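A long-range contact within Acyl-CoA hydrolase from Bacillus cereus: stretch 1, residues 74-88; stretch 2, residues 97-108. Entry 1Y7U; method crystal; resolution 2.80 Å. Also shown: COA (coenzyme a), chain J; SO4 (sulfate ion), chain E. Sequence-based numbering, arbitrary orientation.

Stretch 1 (74-88) HPVRSSDCVSYESFV
Stretch 2 (97-108) EVFVKVVSEYLI

Two neighbouring strands, one running through Val82 to Val88 and the other through Glu97 to Glu105, run antiparallel, with axes 4.5 Å apart at closest approach and N-to-C directions at 163°. Together the stretches bury 1066 Å².

Stretch 1 begins as extended loop. Val76 (chi1 t) brings CG2 to 4.1 Å from Ser104 CB. A type I turn follows from Arg77 to Asp80, with phi/psi of -66/-29 at Ser78 and -75/-5 at Ser79. Asp80 N donates to Arg77 O (3.0 Å), and Arg77 N donates to Asp80 OD2 (2.8 Å), so the aspartate (chi1 m) braces the turn. Arg77 NE and NH2 bind sulfate O1 and O3, at 3.1 and 3.2 Å.

Leu107 N donates to Ser79 O (3.2 Å), tying the turn to the end of stretch 2. Ser79 O also lies over one face of the Tyr106 ring. Cys81 O accepts from Glu105 N (2.7 Å), while Cys81 CB packs on Leu107 CD2 (3.5 Å).

From here phi/psi stay extended and the side chains alternate. Val82, Tyr84, Ser86 and Val88 share one face with Ser104, Val102, Val100 and Val98, their non-hydrogen-bonded partners. Ser83, Glu85 and Phe87 occupy the other face with Val103, Lys101 and Phe99, in hydrogen-bonded pairs.

Ser83 N donates to Val103 O and Val103 N to Ser83 O, both 3.0 Å; Ser83 OG adds a bond to Val103 O (3.2 Å). Tyr84 (chi1 m) sets CD2 against Val102 CG2 (3.5 Å). Glu85 N reaches Lys101 O (2.9 Å), and Lys101 N reaches Glu85 O (2.8 Å). Both side chains are extended, all t for Lys101. Their opposite charges form a salt bridge, though the hydrogen bond from Lys101 NZ to Glu85 OE2 is weak (3.4 Å).

Phe87 N donates to Phe99 O (3.2 Å) and Phe99 N to Phe87 O (2.9 Å). Their rings, chi1 p and t, meet obliquely at 46°, centroids 5.8 Å apart. Val88 CG2 closes on Val98 CG2 (4.0 Å), both chi1 t.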

# COMPACT_ATOMS: atom_id res chain seq x y z
N HIS A 74 -14.52 6.30 21.28
CA HIS A 74 -13.32 5.91 22.02
C HIS A 74 -12.19 5.76 21.04
O HIS A 74 -12.42 5.65 19.83
CB HIS A 74 -13.50 4.57 22.74
CG HIS A 74 -14.60 4.57 23.75
ND1 HIS A 74 -15.88 4.17 23.45
CD2 HIS A 74 -14.61 4.94 25.05
CE1 HIS A 74 -16.64 4.30 24.53
NE2 HIS A 74 -15.89 4.76 25.51
N PRO A 75 -10.96 5.76 21.53
CA PRO A 75 -9.82 5.61 20.63
C PRO A 75 -9.62 4.13 20.34
O PRO A 75 -10.04 3.28 21.12
CB PRO A 75 -8.68 6.19 21.44
CG PRO A 75 -9.01 5.74 22.81
CD PRO A 75 -10.49 6.07 22.90
N VAL A 76 -8.98 3.83 19.22
CA VAL A 76 -8.66 2.47 18.84
C VAL A 76 -7.14 2.48 18.76
O VAL A 76 -6.57 3.13 17.88
CB VAL A 76 -9.23 2.13 17.48
CG1 VAL A 76 -8.88 0.70 17.11
CG2 VAL A 76 -10.73 2.35 17.50
N ARG A 77 -6.49 1.79 19.68
CA ARG A 77 -5.04 1.77 19.74
C ARG A 77 -4.40 0.52 19.13
O ARG A 77 -5.09 -0.36 18.63
CB ARG A 77 -4.60 1.94 21.19
CG ARG A 77 -5.19 3.19 21.81
CD ARG A 77 -5.01 3.26 23.31
NE ARG A 77 -5.64 4.45 23.88
CZ ARG A 77 -5.31 5.71 23.58
NH1 ARG A 77 -4.35 5.96 22.70
NH2 ARG A 77 -5.95 6.72 24.15
N SER A 78 -3.07 0.46 19.18
CA SER A 78 -2.32 -0.66 18.64
C SER A 78 -2.60 -1.94 19.43
O SER A 78 -2.52 -3.04 18.90
CB SER A 78 -0.83 -0.36 18.70
OG SER A 78 -0.41 -0.22 20.05
N SER A 79 -2.92 -1.78 20.71
CA SER A 79 -3.22 -2.92 21.57
C SER A 79 -4.60 -3.45 21.25
O SER A 79 -5.04 -4.46 21.80
CB SER A 79 -3.18 -2.48 23.04
OG SER A 79 -3.87 -1.26 23.23
N ASP A 80 -5.30 -2.75 20.36
CA ASP A 80 -6.64 -3.14 19.98
C ASP A 80 -6.74 -3.96 18.72
O ASP A 80 -5.75 -4.28 18.06
CB ASP A 80 -7.55 -1.93 19.82
CG ASP A 80 -7.96 -1.33 21.13
OD1 ASP A 80 -8.29 -2.10 22.05
OD2 ASP A 80 -7.96 -0.08 21.22
N CYS A 81 -7.98 -4.25 18.39
CA CYS A 81 -8.33 -5.04 17.24
C CYS A 81 -9.65 -4.43 16.77
O CYS A 81 -10.54 -4.20 17.59
CB CYS A 81 -8.48 -6.47 17.73
SG CYS A 81 -9.05 -7.62 16.56
N VAL A 82 -9.79 -4.14 15.49
CA VAL A 82 -11.04 -3.56 14.99
C VAL A 82 -11.82 -4.50 14.11
O VAL A 82 -11.26 -5.25 13.32
CB VAL A 82 -10.82 -2.29 14.16
CG1 VAL A 82 -10.66 -1.11 15.06
CG2 VAL A 82 -9.59 -2.44 13.29
N SER A 83 -13.14 -4.44 14.24
CA SER A 83 -14.04 -5.25 13.43
C SER A 83 -15.18 -4.35 13.01
O SER A 83 -15.63 -3.51 13.77
CB SER A 83 -14.55 -6.45 14.23
OG SER A 83 -14.54 -6.17 15.61
N TYR A 84 -15.62 -4.50 11.76
CA TYR A 84 -16.70 -3.71 11.23
C TYR A 84 -17.85 -4.64 10.91
O TYR A 84 -17.63 -5.80 10.55
CB TYR A 84 -16.27 -3.01 9.94
CG TYR A 84 -15.02 -2.19 10.07
CD1 TYR A 84 -13.76 -2.79 10.11
CD2 TYR A 84 -15.08 -0.81 10.22
CE1 TYR A 84 -12.61 -2.05 10.30
CE2 TYR A 84 -13.93 -0.05 10.40
CZ TYR A 84 -12.70 -0.68 10.45
OH TYR A 84 -11.57 0.06 10.67
N GLU A 85 -19.07 -4.15 11.06
CA GLU A 85 -20.23 -4.94 10.72
C GLU A 85 -21.14 -3.98 10.00
O GLU A 85 -21.26 -2.82 10.39
CB GLU A 85 -20.95 -5.49 11.96
CG GLU A 85 -22.19 -6.29 11.59
CD GLU A 85 -22.93 -6.83 12.80
OE1 GLU A 85 -24.04 -7.38 12.62
OE2 GLU A 85 -22.40 -6.71 13.93
N SER A 86 -21.75 -4.45 8.92
CA SER A 86 -22.62 -3.59 8.17
C SER A 86 -23.72 -4.38 7.46
O SER A 86 -23.52 -5.53 7.06
CB SER A 86 -21.81 -2.79 7.14
OG SER A 86 -21.24 -3.64 6.16
N PHE A 87 -24.88 -3.75 7.34
CA PHE A 87 -26.00 -4.34 6.64
C PHE A 87 -26.94 -3.21 6.24
O PHE A 87 -26.92 -2.13 6.83
CB PHE A 87 -26.74 -5.36 7.52
CG PHE A 87 -26.96 -4.90 8.92
CD1 PHE A 87 -26.02 -5.18 9.91
CD2 PHE A 87 -28.10 -4.16 9.25
CE1 PHE A 87 -26.20 -4.72 11.21
CE2 PHE A 87 -28.28 -3.71 10.55
CZ PHE A 87 -27.34 -3.98 11.53
N VAL A 88 -27.73 -3.47 5.21
CA VAL A 88 -28.69 -2.50 4.72
C VAL A 88 -29.89 -2.55 5.66
O VAL A 88 -30.31 -3.64 6.04
CB VAL A 88 -29.14 -2.91 3.31
CG1 VAL A 88 -30.16 -1.93 2.77
CG2 VAL A 88 -27.93 -2.99 2.40
N GLU A 97 -29.77 2.59 2.76
CA GLU A 97 -28.95 3.07 3.86
C GLU A 97 -28.32 1.89 4.56
O GLU A 97 -29.00 0.98 5.01
CB GLU A 97 -29.76 3.88 4.86
CG GLU A 97 -30.02 5.27 4.39
CD GLU A 97 -30.32 6.18 5.54
OE1 GLU A 97 -29.37 6.60 6.22
OE2 GLU A 97 -31.51 6.48 5.78
N VAL A 98 -27.00 1.93 4.64
CA VAL A 98 -26.26 0.86 5.27
C VAL A 98 -25.75 1.29 6.62
O VAL A 98 -25.07 2.32 6.75
CB VAL A 98 -25.07 0.44 4.38
CG1 VAL A 98 -24.38 -0.77 4.99
CG2 VAL A 98 -25.56 0.14 2.97
N PHE A 99 -26.10 0.51 7.64
CA PHE A 99 -25.65 0.80 8.99
C PHE A 99 -24.27 0.17 9.13
O PHE A 99 -24.02 -0.92 8.61
CB PHE A 99 -26.60 0.18 10.01
CG PHE A 99 -26.15 0.34 11.42
CD1 PHE A 99 -26.17 1.60 12.03
CD2 PHE A 99 -25.63 -0.74 12.14
CE1 PHE A 99 -25.68 1.77 13.34
CE2 PHE A 99 -25.13 -0.58 13.44
CZ PHE A 99 -25.16 0.68 14.04
N VAL A 100 -23.38 0.87 9.82
CA VAL A 100 -22.04 0.35 10.02
C VAL A 100 -21.68 0.49 11.48
O VAL A 100 -21.86 1.54 12.09
CB VAL A 100 -21.00 1.10 9.18
CG1 VAL A 100 -19.67 0.39 9.29
CG2 VAL A 100 -21.46 1.17 7.74
N LYS A 101 -21.13 -0.59 12.01
CA LYS A 101 -20.77 -0.66 13.41
C LYS A 101 -19.27 -0.96 13.52
O LYS A 101 -18.76 -1.87 12.86
CB LYS A 101 -21.63 -1.76 14.00
CG LYS A 101 -21.37 -2.21 15.38
CD LYS A 101 -22.31 -3.37 15.61
CE LYS A 101 -21.96 -4.16 16.83
NZ LYS A 101 -22.92 -5.29 16.94
N VAL A 102 -18.56 -0.19 14.34
CA VAL A 102 -17.12 -0.39 14.51
C VAL A 102 -16.81 -0.71 15.98
O VAL A 102 -17.06 0.10 16.87
CB VAL A 102 -16.33 0.86 14.08
CG1 VAL A 102 -14.85 0.63 14.29
CG2 VAL A 102 -16.60 1.17 12.62
N VAL A 103 -16.25 -1.89 16.21
CA VAL A 103 -15.94 -2.35 17.55
C VAL A 103 -14.46 -2.65 17.75
O VAL A 103 -13.87 -3.41 16.98
CB VAL A 103 -16.73 -3.62 17.88
CG1 VAL A 103 -16.38 -4.11 19.28
CG2 VAL A 103 -18.20 -3.35 17.76
N SER A 104 -13.87 -2.07 18.78
CA SER A 104 -12.47 -2.32 19.07
C SER A 104 -12.41 -3.36 20.19
O SER A 104 -13.28 -3.41 21.05
CB SER A 104 -11.76 -1.03 19.51
OG SER A 104 -12.34 -0.48 20.66
N GLU A 105 -11.39 -4.21 20.16
CA GLU A 105 -11.27 -5.25 21.16
C GLU A 105 -9.85 -5.38 21.66
O GLU A 105 -8.91 -5.52 20.86
CB GLU A 105 -11.73 -6.57 20.55
CG GLU A 105 -11.47 -7.77 21.40
CD GLU A 105 -11.82 -9.04 20.67
OE1 GLU A 105 -11.54 -10.13 21.21
OE2 GLU A 105 -12.37 -8.94 19.55
N TYR A 106 -9.68 -5.34 22.98
CA TYR A 106 -8.35 -5.46 23.58
C TYR A 106 -7.84 -6.88 23.36
O TYR A 106 -8.53 -7.85 23.66
CB TYR A 106 -8.40 -5.18 25.07
CG TYR A 106 -7.05 -4.84 25.62
CD1 TYR A 106 -6.52 -3.57 25.45
CD2 TYR A 106 -6.28 -5.78 26.29
CE1 TYR A 106 -5.25 -3.24 25.92
CE2 TYR A 106 -5.01 -5.47 26.77
CZ TYR A 106 -4.50 -4.20 26.58
OH TYR A 106 -3.24 -3.88 27.05
N LEU A 107 -6.62 -6.99 22.84
CA LEU A 107 -6.02 -8.28 22.55
C LEU A 107 -5.75 -9.13 23.79
O LEU A 107 -5.73 -10.36 23.70
CB LEU A 107 -4.74 -8.07 21.75
CG LEU A 107 -4.93 -7.24 20.47
CD1 LEU A 107 -3.59 -6.93 19.81
CD2 LEU A 107 -5.85 -7.98 19.51
N ILE A 108 -5.54 -8.49 24.93
CA ILE A 108 -5.26 -9.23 26.17
C ILE A 108 -6.47 -9.38 27.08
O ILE A 108 -6.62 -10.40 27.74
CB ILE A 108 -4.13 -8.54 26.98
CG1 ILE A 108 -2.79 -8.65 26.24
CG2 ILE A 108 -4.03 -9.15 28.38
CD1 ILE A 108 -1.67 -7.83 26.88
N1A COA J . -17.10 15.99 18.67
C2A COA J . -16.52 17.17 18.69
N3A COA J . -15.91 17.53 19.79
C4A COA J . -15.89 16.77 20.84
C5A COA J . -16.43 15.60 20.80
C6A COA J . -17.05 15.21 19.72
N6A COA J . -17.61 14.05 19.63
N7A COA J . -16.25 15.04 21.92
C8A COA J . -15.55 15.86 22.63
N9A COA J . -15.32 16.97 21.98
C1B COA J . -14.66 18.20 22.42
C2B COA J . -15.35 18.89 23.50
O2B COA J . -16.19 19.78 22.92
C3B COA J . -14.29 19.70 24.08
O3B COA J . -14.15 20.79 23.26
P3B COA J . -13.71 22.16 23.76
O7A COA J . -13.26 22.97 22.76
O8A COA J . -12.77 22.03 24.76
O9A COA J . -14.79 22.90 24.18
C4B COA J . -13.18 18.74 24.06
O4B COA J . -13.43 17.99 22.97
C5B COA J . -13.47 17.68 25.05
O5B COA J . -13.18 17.94 26.35
P1A COA J . -13.24 16.74 27.19
O1A COA J . -14.58 16.51 27.53
O2A COA J . -12.34 16.95 28.24
O3A COA J . -12.81 15.59 26.29
P2A COA J . -13.30 14.15 26.50
O4A COA J . -14.72 13.93 26.59
O5A COA J . -12.43 13.26 27.17
O6A COA J . -13.30 13.72 25.06
CBP COA J . -11.95 13.03 23.18
CCP COA J . -12.13 13.91 24.38
CDP COA J . -12.54 13.66 21.98
CEP COA J . -10.50 13.07 23.06
CAP COA J . -12.38 11.59 23.24
OAP COA J . -13.66 11.52 22.76
C9P COA J . -11.60 10.68 22.38
O9P COA J . -10.31 10.36 22.65
N8P COA J . -12.19 10.23 21.35
C7P COA J . -11.51 9.42 20.45
C6P COA J . -10.88 10.12 19.29
C5P COA J . -9.91 9.24 18.63
O5P COA J . -8.83 9.15 19.03
N4P COA J . -10.29 8.55 17.66
C3P COA J . -9.78 8.62 16.36
C2P COA J . -10.29 7.39 15.69
S1P COA J . -10.51 6.06 16.81
S SO4 E . -8.57 4.94 26.78
O1 SO4 E . -7.81 3.91 25.99
O2 SO4 E . -8.64 4.51 28.21
O3 SO4 E . -7.85 6.25 26.64
O4 SO4 E . -9.98 5.10 26.29